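Local structure of ATP-citrate lyase beta-subunit (Chlorobium limicola, 6HXJ) at residues A103-G111 / Q185-K196. The protein is a subunit of ATP-citrate lyase, which probably uses ATP and CoA to cleave citrate into oxaloacetate and acetyl-CoA. Sequence-based numbering, arbitrary orientation.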
ATOM      1  N   ALA A 103     -62.911 -60.958  10.220  1.00137.11           N
ATOM      2  CA  ALA A 103     -63.295 -60.010  11.264  1.00135.00           C
ATOM      3  C   ALA A 103     -62.675 -58.608  11.078  1.00135.37           C
ATOM      4  O   ALA A 103     -61.629 -58.467  10.439  1.00134.19           O
ATOM      5  CB  ALA A 103     -62.952 -60.577  12.636  1.00136.51           C
ATOM      6  N   GLU A 104     -63.343 -57.579  11.641  1.00129.58           N
ATOM      7  CA  GLU A 104     -62.938 -56.168  11.592  1.00126.03           C
ATOM      8  C   GLU A 104     -62.754 -55.596  13.000  1.00127.27           C
ATOM      9  O   GLU A 104     -63.545 -55.910  13.898  1.00128.47           O
ATOM     10  CB  GLU A 104     -63.977 -55.337  10.830  1.00126.99           C
ATOM     11  CG  GLU A 104     -64.239 -55.829   9.412  1.00138.76           C
ATOM     12  CD  GLU A 104     -65.238 -55.057   8.564  1.00163.31           C
ATOM     13  OE1 GLU A 104     -66.208 -54.496   9.127  1.00157.36           O
ATOM     14  OE2 GLU A 104     -65.080 -55.067   7.321  1.00158.78           O
ATOM     15  N   PHE A 105     -61.717 -54.753  13.187  1.00119.02           N
ATOM     16  CA  PHE A 105     -61.406 -54.147  14.469  1.00116.64           C
ATOM     17  C   PHE A 105     -61.154 -52.648  14.297  1.00116.94           C
ATOM     18  O   PHE A 105     -60.896 -52.158  13.188  1.00115.57           O
ATOM     19  CB  PHE A 105     -60.160 -54.806  15.097  1.00118.20           C
ATOM     20  CG  PHE A 105     -60.068 -56.306  15.120  1.00122.45           C
ATOM     21  CD1 PHE A 105     -61.109 -57.079  15.634  1.00128.99           C
ATOM     22  CD2 PHE A 105     -58.909 -56.950  14.711  1.00124.78           C
ATOM     23  CE1 PHE A 105     -61.030 -58.477  15.647  1.00131.96           C
ATOM     24  CE2 PHE A 105     -58.812 -58.344  14.755  1.00130.56           C
ATOM     25  CZ  PHE A 105     -59.875 -59.100  15.225  1.00131.04           C
ATOM     26  N   TYR A 106     -61.199 -51.922  15.412  1.00110.26           N
ATOM     27  CA  TYR A 106     -60.910 -50.498  15.422  1.00106.26           C
ATOM     28  C   TYR A 106     -59.691 -50.220  16.286  1.00106.84           C
ATOM     29  O   TYR A 106     -59.563 -50.773  17.378  1.00107.44           O
ATOM     30  CB  TYR A 106     -62.137 -49.707  15.907  1.00107.42           C
ATOM     31  CG  TYR A 106     -61.911 -48.223  16.094  1.00106.93           C
ATOM     32  CD1 TYR A 106     -61.823 -47.370  15.002  1.00108.23           C
ATOM     33  CD2 TYR A 106     -61.837 -47.662  17.366  1.00107.25           C
ATOM     34  CE1 TYR A 106     -61.623 -46.000  15.167  1.00108.72           C
ATOM     35  CE2 TYR A 106     -61.625 -46.292  17.546  1.00106.40           C
ATOM     36  CZ  TYR A 106     -61.526 -45.462  16.442  1.00113.59           C
ATOM     37  OH  TYR A 106     -61.347 -44.106  16.604  1.00113.12           O
ATOM     38  N   VAL A 107     -58.769 -49.421  15.741  1.00100.15           N
ATOM     39  CA  VAL A 107     -57.546 -48.942  16.390  1.00 97.01           C
ATOM     40  C   VAL A 107     -57.404 -47.472  16.048  1.00 96.04           C
ATOM     41  O   VAL A 107     -57.554 -47.092  14.897  1.00 95.06           O
ATOM     42  CB  VAL A 107     -56.221 -49.670  16.015  1.00100.41           C
ATOM     43  CG1 VAL A 107     -55.031 -48.984  16.671  1.00 99.07           C
ATOM     44  CG2 VAL A 107     -56.245 -51.154  16.347  1.00102.61           C
ATOM     45  N   SER A 108     -57.102 -46.652  17.035  1.00 89.53           N
ATOM     46  CA  SER A 108     -56.816 -45.245  16.848  1.00 86.74           C
ATOM     47  C   SER A 108     -55.956 -44.782  17.982  1.00 89.15           C
ATOM     48  O   SER A 108     -56.151 -45.192  19.131  1.00 90.17           O
ATOM     49  CB  SER A 108     -58.082 -44.398  16.770  1.00 91.60           C
ATOM     50  OG  SER A 108     -58.720 -44.274  18.029  1.00105.67           O
ATOM     51  N   ILE A 109     -54.998 -43.925  17.654  1.00 83.07           N
ATOM     52  CA  ILE A 109     -54.090 -43.266  18.591  1.00 80.37           C
ATOM     53  C   ILE A 109     -54.215 -41.744  18.358  1.00 83.77           C
ATOM     54  O   ILE A 109     -53.947 -41.270  17.258  1.00 81.12           O
ATOM     55  CB  ILE A 109     -52.651 -43.861  18.554  1.00 81.19           C
ATOM     56  CG1 ILE A 109     -51.727 -43.146  19.523  1.00 79.83           C
ATOM     57  CG2 ILE A 109     -52.043 -43.940  17.156  1.00 80.31           C
ATOM     58  CD1 ILE A 109     -50.763 -44.056  20.241  1.00 89.94           C
ATOM     59  N   ILE A 110     -54.797 -41.046  19.337  1.00 81.99           N
ATOM     60  CA  ILE A 110     -55.105 -39.618  19.255  1.00 82.56           C
ATOM     61  C   ILE A 110     -54.307 -38.890  20.305  1.00 86.07           C
ATOM     62  O   ILE A 110     -54.420 -39.216  21.493  1.00 87.04           O
ATOM     63  CB  ILE A 110     -56.639 -39.350  19.332  1.00 88.49           C
ATOM     64  CG1 ILE A 110     -57.242 -39.961  20.640  1.00 91.99           C
ATOM     65  CG2 ILE A 110     -57.319 -39.920  18.086  1.00 89.89           C
ATOM     66  CD1 ILE A 110     -58.765 -40.246  20.749  1.00101.49           C
ATOM     67  N   GLY A 111     -53.454 -37.961  19.865  1.00 79.22           N
ATOM     68  CA  GLY A 111     -52.585 -37.206  20.753  1.00 77.16           C
ATOM     69  C   GLY A 111     -53.333 -36.257  21.663  1.00 84.35           C
ATOM     70  O   GLY A 111     -54.439 -35.818  21.331  1.00 87.06           O
ATOM     71  N   GLN A 185     -50.457 -36.431  14.903  1.00 70.82           N
ATOM     72  CA  GLN A 185     -51.431 -35.806  15.786  1.00 68.85           C
ATOM     73  C   GLN A 185     -52.454 -36.898  16.118  1.00 74.07           C
ATOM     74  O   GLN A 185     -52.951 -36.997  17.239  1.00 73.54           O
ATOM     75  CB  GLN A 185     -52.083 -34.610  15.100  1.00 70.19           C
ATOM     76  CG  GLN A 185     -51.085 -33.467  14.929  1.00 83.29           C
ATOM     77  CD  GLN A 185     -51.479 -32.407  13.922  1.00 99.73           C
ATOM     78  OE1 GLN A 185     -52.262 -32.619  12.989  1.00 90.44           O
ATOM     79  NE2 GLN A 185     -50.879 -31.243  14.063  1.00 97.83           N
ATOM     80  N   SER A 186     -52.714 -37.769  15.147  1.00 73.43           N
ATOM     81  CA  SER A 186     -53.654 -38.877  15.246  1.00 74.98           C
ATOM     82  C   SER A 186     -53.533 -39.837  14.052  1.00 81.26           C
ATOM     83  O   SER A 186     -53.167 -39.426  12.949  1.00 80.91           O
ATOM     84  CB  SER A 186     -55.097 -38.375  15.359  1.00 79.69           C
ATOM     85  OG  SER A 186     -55.488 -37.633  14.217  1.00 90.53           O
ATOM     86  N   ILE A 187     -53.860 -41.123  14.295  1.00 79.52           N
ATOM     87  CA  ILE A 187     -53.883 -42.229  13.326  1.00 81.36           C
ATOM     88  C   ILE A 187     -55.119 -43.071  13.649  1.00 87.68           C
ATOM     89  O   ILE A 187     -55.236 -43.531  14.782  1.00 87.51           O
ATOM     90  CB  ILE A 187     -52.591 -43.090  13.419  1.00 84.71           C
ATOM     91  CG1 ILE A 187     -51.290 -42.248  13.223  1.00 84.10           C
ATOM     92  CG2 ILE A 187     -52.669 -44.280  12.446  1.00 87.07           C
ATOM     93  CD1 ILE A 187     -49.984 -42.869  13.744  1.00 90.94           C
ATOM     94  N   GLU A 188     -56.025 -43.265  12.674  1.00 87.03           N
ATOM     95  CA  GLU A 188     -57.266 -44.001  12.854  1.00 89.44           C
ATOM     96  C   GLU A 188     -57.366 -45.101  11.806  1.00 97.89           C
ATOM     97  O   GLU A 188     -57.304 -44.824  10.608  1.00100.85           O
ATOM     98  CB  GLU A 188     -58.484 -43.056  12.810  1.00 91.40           C
ATOM     99  CG  GLU A 188     -59.731 -43.658  13.436  1.00106.32           C
ATOM    100  CD  GLU A 188     -61.029 -43.522  12.661  1.00134.17           C
ATOM    101  OE1 GLU A 188     -61.051 -43.864  11.455  1.00137.39           O
ATOM    102  OE2 GLU A 188     -62.045 -43.130  13.281  1.00125.14           O
ATOM    103  N   ILE A 189     -57.444 -46.354  12.259  1.00 94.35           N
ATOM    104  CA  ILE A 189     -57.568 -47.537  11.412  1.00 96.12           C
ATOM    105  C   ILE A 189     -58.912 -48.223  11.698  1.00103.24           C
ATOM    106  O   ILE A 189     -59.134 -48.741  12.796  1.00102.66           O
ATOM    107  CB  ILE A 189     -56.363 -48.504  11.562  1.00 98.33           C
ATOM    108  CG1 ILE A 189     -55.021 -47.807  11.223  1.00 95.40           C
ATOM    109  CG2 ILE A 189     -56.588 -49.763  10.707  1.00102.12           C
ATOM    110  CD1 ILE A 189     -53.781 -48.564  11.612  1.00 92.78           C
ATOM    111  N   ASN A 190     -59.817 -48.169  10.732  1.00102.72           N
ATOM    112  CA  ASN A 190     -61.129 -48.765  10.861  1.00105.69           C
ATOM    113  C   ASN A 190     -61.610 -49.119   9.480  1.00113.51           C
ATOM    114  O   ASN A 190     -61.968 -48.224   8.716  1.00114.48           O
ATOM    115  CB  ASN A 190     -62.131 -47.843  11.584  1.00105.18           C
ATOM    116  CG  ASN A 190     -63.419 -48.535  11.949  1.00127.44           C
ATOM    117  OD1 ASN A 190     -63.436 -49.613  12.570  1.00122.82           O
ATOM    118  ND2 ASN A 190     -64.529 -47.917  11.581  1.00118.40           N
ATOM    119  N   PRO A 191     -61.551 -50.413   9.115  1.00111.57           N
ATOM    120  CA  PRO A 191     -61.162 -51.539   9.967  1.00110.98           C
ATOM    121  C   PRO A 191     -59.734 -52.033   9.849  1.00111.28           C
ATOM    122  O   PRO A 191     -59.072 -51.877   8.818  1.00110.51           O
ATOM    123  CB  PRO A 191     -62.132 -52.638   9.520  1.00117.13           C
ATOM    124  CG  PRO A 191     -62.364 -52.369   8.045  1.00123.84           C
ATOM    125  CD  PRO A 191     -62.053 -50.887   7.809  1.00116.78           C
ATOM    126  N   LEU A 192     -59.286 -52.656  10.937  1.00106.11           N
ATOM    127  CA  LEU A 192     -58.050 -53.413  11.016  1.00105.79           C
ATOM    128  C   LEU A 192     -58.609 -54.850  10.884  1.00114.33           C
ATOM    129  O   LEU A 192     -59.254 -55.380  11.804  1.00115.35           O
ATOM    130  CB  LEU A 192     -57.285 -53.193  12.350  1.00102.94           C
ATOM    131  CG  LEU A 192     -56.094 -54.160  12.590  1.00108.01           C
ATOM    132  CD1 LEU A 192     -54.901 -53.819  11.711  1.00107.46           C
ATOM    133  CD2 LEU A 192     -55.727 -54.268  14.057  1.00107.90           C
ATOM    134  N   VAL A 193     -58.473 -55.413   9.691  1.00113.15           N
ATOM    135  CA  VAL A 193     -59.046 -56.718   9.409  1.00117.08           C
ATOM    136  C   VAL A 193     -58.069 -57.860   9.674  1.00124.08           C
ATOM    137  O   VAL A 193     -56.851 -57.676   9.612  1.00121.54           O
ATOM    138  CB  VAL A 193     -59.673 -56.799   7.990  1.00123.27           C
ATOM    139  CG1 VAL A 193     -60.727 -55.715   7.793  1.00121.55           C
ATOM    140  CG2 VAL A 193     -58.612 -56.744   6.895  1.00123.57           C
ATOM    141  N   ILE A 194     -58.635 -59.038   9.980  1.00125.42           N
ATOM    142  CA  ILE A 194     -57.917 -60.291  10.208  1.00128.62           C
ATOM    143  C   ILE A 194     -58.443 -61.371   9.259  1.00140.74           C
ATOM    144  O   ILE A 194     -59.659 -61.533   9.101  1.00142.11           O
ATOM    145  CB  ILE A 194     -57.943 -60.753  11.707  1.00130.91           C
ATOM    146  CG1 ILE A 194     -57.218 -62.103  11.953  1.00134.24           C
ATOM    147  CG2 ILE A 194     -59.368 -60.868  12.236  1.00132.77           C
ATOM    148  CD1 ILE A 194     -55.788 -62.153  11.758  1.00136.93           C
ATOM    149  N   ARG A 195     -57.507 -62.106   8.640  1.00142.40           N
ATOM    150  CA  ARG A 195     -57.789 -63.249   7.781  1.00148.86           C
ATOM    151  C   ARG A 195     -57.316 -64.474   8.573  1.00158.13           C
ATOM    152  O   ARG A 195     -56.158 -64.895   8.472  1.00159.13           O
ATOM    153  CB  ARG A 195     -57.075 -63.096   6.430  1.00150.57           C
ATOM    154  CG  ARG A 195     -57.420 -64.196   5.408  1.00163.02           C
ATOM    155  CD  ARG A 195     -57.048 -63.811   3.982  1.00167.77           C
ATOM    156  NE  ARG A 195     -55.606 -63.894   3.724  1.00166.94           N
ATOM    157  CZ  ARG A 195     -55.028 -63.570   2.569  1.00168.95           C
ATOM    158  NH1 ARG A 195     -53.714 -63.679   2.425  1.00147.86           N
ATOM    159  NH2 ARG A 195     -55.762 -63.138   1.550  1.00150.90           N
ATOM    160  N   LYS A 196     -58.217 -64.975   9.432  1.00157.27           N
ATOM    161  CA  LYS A 196     -57.997 -66.065  10.382  1.00160.18           C
ATOM    162  C   LYS A 196     -57.318 -67.309   9.786  1.00171.37           C
ATOM    163  O   LYS A 196     -56.369 -67.803  10.404  1.00171.12           O
ATOM    164  CB  LYS A 196     -59.298 -66.437  11.109  1.00163.24           C
ATOM    165  CG  LYS A 196     -59.735 -65.345  12.076  1.00160.06           C
ATOM    166  CD  LYS A 196     -60.974 -65.687  12.863  1.00164.30           C
ATOM    167  CE  LYS A 196     -61.397 -64.443  13.604  1.00162.39           C
ATOM    168  NZ  LYS A 196     -62.219 -64.735  14.799  1.00170.34           N
TER
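Tyr106 turns the edge of its ring to Glu188 and Asn190, CD1 meeting Asn190 CB at 3.5 Å and CE1 meeting Glu188 CG at 3.5 Å. With CG anti to the backbone N (chi1 174°), the ring runs along its own strand, and its OH accepts a hydrogen bond from Ser108 OG. The carboxylate of Glu188 stands 84° from the ring plane. A serine at Tyr106 would probably uncover the flanks of Glu188 and Asn190 and leave the Ser108 hydroxyl without its acceptor. Main-chain hydrogen bonds join Val107 with Ile189 and Ile109 with Ile187 in both directions. A beta bulge at Asn190 and cis-Pro191 shifts the antiparallel register by one; beyond it, compact Pro191 lays CB against Glu104 CB (3.5 Å), alongside an extended glutamate pointing the same way. On the opposite face, Leu192 CD2 fills the hollow between Phe105 CD2 (4.2 Å) and Val107 CG2 (3.9 Å), and Ile194 CG2 abuts Phe105 CZ at 3.5 Å. Beta-branched Val107, Ile109 and Ile187 suit extended strands and give this face apolar surface; Leu175 of helix 163-181 covers all three, while Phe160 meets Phe105 edge-to-face. Strands 115-121 and 200-210 flank the pair within the antiparallel sheet of the ATP-grasp region.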